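PDB 2V5I: salmonella typhimurium DB7155 bacteriophage DET7 tailspike from Bacteriophage, which binds and hydrolyses the O-antigen of its bacterial host as the phage's receptor-binding tailspike, a trimer built on beta-helices. Local coordinates for the interface of chains A and B. Residues are numbered along the deposited sequence; one frame, centred on the assembly and turned at random. Chains: chain A/B, Salmonella typhimurium DB7155 bacteriophage DET7 tailspike.

Contact 1: the interface of chains A and B. Residues chain A 422, 424, 426, 428, 431, 436; chain B 439-441.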
# COMPACT_ATOMS: atom_id res chain seq x y z
N LEU A 422 14.26 -1.56 -10.10
CA LEU A 422 14.57 -2.85 -9.43
C LEU A 422 15.47 -2.59 -8.24
O LEU A 422 16.55 -1.99 -8.40
CB LEU A 422 15.24 -3.79 -10.43
CG LEU A 422 15.71 -5.12 -9.89
CD1 LEU A 422 14.58 -5.92 -9.34
CD2 LEU A 422 16.40 -5.89 -11.05
N GLY A 424 17.17 -3.92 -4.35
CA GLY A 424 17.55 -4.98 -3.43
C GLY A 424 18.91 -5.55 -3.81
O GLY A 424 19.49 -5.22 -4.86
N VAL A 426 20.07 -7.94 -5.36
CA VAL A 426 19.76 -8.92 -6.36
C VAL A 426 21.07 -9.31 -7.05
O VAL A 426 21.83 -8.41 -7.45
CB VAL A 426 18.78 -8.34 -7.41
CG1 VAL A 426 18.50 -9.35 -8.51
CG2 VAL A 426 17.48 -7.94 -6.79
N PRO A 428 23.43 -9.82 -9.87
CA PRO A 428 23.31 -9.25 -11.18
C PRO A 428 23.34 -10.27 -12.32
O PRO A 428 22.83 -9.99 -13.41
CB PRO A 428 24.46 -8.22 -11.24
CG PRO A 428 25.41 -8.61 -10.14
CD PRO A 428 24.60 -9.32 -9.13
N ILE A 431 19.41 -12.41 -13.59
CA ILE A 431 18.33 -11.65 -14.20
C ILE A 431 18.37 -11.84 -15.70
O ILE A 431 19.43 -11.74 -16.31
CB ILE A 431 18.57 -10.16 -13.96
CG1 ILE A 431 18.51 -9.82 -12.48
CG2 ILE A 431 17.60 -9.32 -14.71
CD1 ILE A 431 19.09 -8.45 -12.20
N LEU A 436 16.33 -3.30 -19.02
CA LEU A 436 16.33 -2.76 -17.65
C LEU A 436 16.71 -1.29 -17.82
O LEU A 436 17.75 -1.00 -18.42
CB LEU A 436 17.36 -3.48 -16.79
CG LEU A 436 17.36 -3.17 -15.30
CD1 LEU A 436 16.10 -3.65 -14.68
CD2 LEU A 436 18.55 -3.80 -14.61
N PRO B 439 22.74 -2.55 -6.76
CA PRO B 439 23.56 -3.35 -7.70
C PRO B 439 22.96 -3.66 -9.05
O PRO B 439 23.64 -4.31 -9.85
CB PRO B 439 23.77 -4.66 -6.92
CG PRO B 439 22.51 -4.81 -6.18
CD PRO B 439 22.13 -3.43 -5.74
N VAL B 440 21.73 -3.23 -9.31
CA VAL B 440 20.98 -3.62 -10.50
C VAL B 440 20.20 -2.46 -11.12
O VAL B 440 19.01 -2.56 -11.45
CB VAL B 440 20.14 -4.87 -10.25
CG1 VAL B 440 21.04 -6.08 -10.03
CG2 VAL B 440 19.19 -4.67 -9.06
N LEU B 441 20.88 -1.33 -11.32
CA LEU B 441 20.35 -0.26 -12.16
C LEU B 441 20.44 -0.70 -13.60
O LEU B 441 21.29 -1.52 -13.94
CB LEU B 441 21.14 1.03 -11.96
CG LEU B 441 21.23 1.59 -10.55
CD1 LEU B 441 22.29 2.69 -10.48
CD2 LEU B 441 19.89 2.14 -10.18
O HOH W 1 19.53 -1.35 -7.98
O HOH W 2 16.70 -0.89 -11.78

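Contact 2: the interface of chains A and B. Residues chain A 424-426; chain B 420, 437, 439.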
# COMPACT_ATOMS: atom_id res chain seq x y z
N GLY A 424 17.17 -3.92 -4.35
CA GLY A 424 17.55 -4.98 -3.43
C GLY A 424 18.91 -5.55 -3.81
O GLY A 424 19.49 -5.22 -4.86
N ASN A 425 19.43 -6.39 -2.94
CA ASN A 425 20.70 -7.04 -3.25
C ASN A 425 20.47 -8.25 -4.14
O ASN A 425 20.60 -9.44 -3.77
CB ASN A 425 21.40 -7.37 -1.96
CG ASN A 425 22.84 -7.81 -2.17
OD1 ASN A 425 23.43 -7.53 -3.21
ND2 ASN A 425 23.40 -8.45 -1.17
N VAL A 426 20.07 -7.94 -5.36
CA VAL A 426 19.76 -8.92 -6.36
C VAL A 426 21.07 -9.31 -7.05
O VAL A 426 21.83 -8.41 -7.45
CB VAL A 426 18.78 -8.34 -7.41
CG1 VAL A 426 18.50 -9.35 -8.51
CG2 VAL A 426 17.48 -7.94 -6.79
N SER B 420 18.90 -0.98 0.53
CA SER B 420 18.80 -0.63 -0.88
C SER B 420 17.58 0.24 -1.11
O SER B 420 16.62 0.17 -0.36
CB SER B 420 18.62 -1.88 -1.76
OG SER B 420 19.63 -2.82 -1.51
N LEU B 437 23.48 -0.39 -0.94
CA LEU B 437 23.77 -1.15 -2.17
C LEU B 437 22.66 -0.95 -3.18
O LEU B 437 21.49 -1.11 -2.83
CB LEU B 437 23.84 -2.66 -1.81
CG LEU B 437 25.06 -3.55 -1.88
CD1 LEU B 437 26.39 -2.83 -1.67
CD2 LEU B 437 24.85 -4.69 -0.88
N PRO B 439 22.74 -2.55 -6.76
CA PRO B 439 23.56 -3.35 -7.70
C PRO B 439 22.96 -3.66 -9.05
O PRO B 439 23.64 -4.31 -9.85
CB PRO B 439 23.77 -4.66 -6.92
CG PRO B 439 22.51 -4.81 -6.18
CD PRO B 439 22.13 -3.43 -5.74

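Contact 3: the interface of chains A and B. Residues chain A 506, 509; chain B 522, 524-526.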
# COMPACT_ATOMS: atom_id res chain seq x y z
N ARG A 506 46.08 9.43 -7.74
CA ARG A 506 46.56 8.33 -6.88
C ARG A 506 47.85 8.80 -6.17
O ARG A 506 48.70 9.51 -6.76
CB ARG A 506 46.88 7.10 -7.70
CG ARG A 506 47.03 5.84 -6.83
CD ARG A 506 47.52 4.60 -7.56
NE ARG A 506 48.71 4.93 -8.29
CZ ARG A 506 49.92 4.99 -7.74
NH1 ARG A 506 50.13 4.58 -6.50
NH2 ARG A 506 50.93 5.37 -8.48
N TYR A 509 49.47 12.69 -5.75
CA TYR A 509 50.47 13.34 -6.59
C TYR A 509 49.85 14.34 -7.59
O TYR A 509 50.59 15.05 -8.30
CB TYR A 509 51.32 12.28 -7.33
CG TYR A 509 52.10 11.36 -6.40
CD1 TYR A 509 53.06 11.90 -5.54
CD2 TYR A 509 51.95 9.99 -6.44
CE1 TYR A 509 53.77 11.08 -4.70
CE2 TYR A 509 52.63 9.17 -5.60
CZ TYR A 509 53.57 9.70 -4.76
OH TYR A 509 54.26 8.85 -3.93
N PRO B 522 58.27 10.91 -7.59
CA PRO B 522 59.01 9.74 -7.17
C PRO B 522 58.58 8.49 -7.98
O PRO B 522 57.50 8.48 -8.60
CB PRO B 522 58.65 9.65 -5.68
CG PRO B 522 57.30 10.11 -5.61
CD PRO B 522 57.26 11.30 -6.58
N GLU B 524 57.22 5.80 -7.10
CA GLU B 524 55.89 5.33 -6.66
C GLU B 524 54.75 6.07 -7.40
O GLU B 524 53.59 5.68 -7.28
CB GLU B 524 55.63 5.59 -5.16
CG GLU B 524 56.62 5.17 -4.15
CD GLU B 524 57.68 6.25 -3.90
OE1 GLU B 524 58.54 6.31 -4.75
OE2 GLU B 524 57.66 7.01 -2.88
N GLY B 525 55.04 7.18 -8.08
CA GLY B 525 54.06 7.85 -8.90
C GLY B 525 53.50 7.13 -10.10
O GLY B 525 52.61 7.66 -10.76
N VAL B 526 54.04 5.95 -10.43
CA VAL B 526 53.40 5.09 -11.40
C VAL B 526 53.29 3.66 -10.82
O VAL B 526 54.22 3.17 -10.20
CB VAL B 526 54.17 5.10 -12.77
CG1 VAL B 526 55.50 4.41 -12.71
CG2 VAL B 526 53.33 4.59 -13.82
O HOH W 3 55.89 9.38 -2.20

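Contact 1: the interface of chains A and B
B:Val440 lays its two methyl branches against an apolar patch of chain A formed by A:Leu422, A:Val426, A:Pro428 and A:Ile431, and loses 68 Å² of its surface there. In the apolar contacts CG2, in the crowded position between the backbone N and the carbonyl carbon, meets A:Leu422 CG at 3.6 Å and also touches CD2. A:Leu422 presents this branched end with CG anti to its backbone N (chi1 176°). CG1, anti to the carbonyl carbon, meets the tip of A:Ile431, CD1, at 3.8 Å, with A:Pro428 CA farther off. A:Val426 lies between the two branches, its CB about equally far from both and its carbonyl O against CG1. Polar groups of the two backbones are bridged by water. Water 2 spans A:Leu422 N at 3.0 Å and B:Val440 O at 2.9 Å, and water 1 spans A:Leu422 O at 3.1 Å and B:Val440 N at 3.2 Å. Each water links an N-H of one residue to the carbonyl of the other, so the two backbones are bridged without direct contact. Further contacts are of carbon with carbonyl oxygen. A methyl of A:Leu436, CD2, packs 3.4 Å from the carbonyl B:Val440 O, and the ring of B:Pro439 abuts A:Gly424, with its CD 3.3 Å from the carbonyl A:Gly424 O.

Contact 2: the interface of chains A and B
The loop that follows strand 417-423 of chain A lays A:Gly424 and A:Asn425 against B:Ser420 and B:Leu437, which belong to strands 417-423 and 435-441 of the neighbouring subunit. The contact is made by van der Waals packing, including that of a flat amide. A:Asn425 has CG anti to its backbone N (chi1 -169°), which carries the carboxamide out towards chain B. A methyl of B:Leu437, CD2, stands over the face of this amide, 3.9 Å from A:Asn425 CG and about equally far from OD1 and ND2. The ring of B:Pro439, already set against A:Gly424, adds its CG at 4.1 Å from A:Asn425 CA, the two side chains running at about a right angle. On the other side of the patch, B:Ser420 backs onto the bare A:Gly424: CB lies 3.7 Å and OG 3.6 Å from A:Gly424 CA. The serine hydroxyl is engaged within its own chain, donating to B:Leu437 O over 2.9 Å with the donor tilted 25° from the carbonyl plane. This bond ties strand 417-423 to strand 435-441 in chain B and fixes the hydroxyl beside the glycine. The patch lies towards the C-terminal end of the beta-helices, where strands of one subunit face a connecting loop of the next, shortly before the intertwined C-terminal region.

Contact 3: the interface of chains A and B
The side chain of A:Arg506 is extended through chi1 and chi2 and bent at chi3 (51°), and the twist at the last torsion turns the guanidinium edge towards B:Glu524, while A:Tyr509, with CG anti to the carbonyl carbon (chi1 -61°), directs its ring at B:Pro522 and B:Gly525. A:Arg506 NH2 donates to the main-chain carbonyl B:Glu524 O over 2.9 Å. The bond is nearly straight, 175° at the hydrogen, and the acceptor lies at the guanidinium edge, in its plane. The arginine thus grips the backbone, not the carboxylate, of B:Glu524. The phenol of A:Tyr509 uses one face for two neighbours: CE1 packs 3.8 Å from B:Pro522 CG, and CE2 packs 3.8 Å from B:Gly525 CA. At the tip of the ring, OH lies 3.7 Å from B:Glu524 CB. The carboxylate stands almost perpendicular to the ring, and water 3 lies 3.0 Å from its OE2; the water's link to the tyrosine hydroxyl is modelled too short to be relied on. The site joins the short 3-10 helix 506-508 and the residue after it in chain A to the 3-10 helix 523-525 of chain B and the proline just before it, in the intertwined C-terminal domain.

Contacts 1 and 2 are neighbours, their C-alpha centres about 7 Å apart, and share A:Gly424, A:Val426 and B:Pro439. Together they appear to form one seam, in which mainly chain B's strand 435-441, with B:Ser420 of strand 417-423, meets chain A's strand 417-423 and the loop after it, and at its edge strands 431-433 and 435-441. The C-alpha centre of contact 3 lies about 37 Å from that of contact 1 and about 35 Å from that of contact 2, in the intertwined C-terminal domain. The same two chains of the trimer are thus held at the beta-helices and further along.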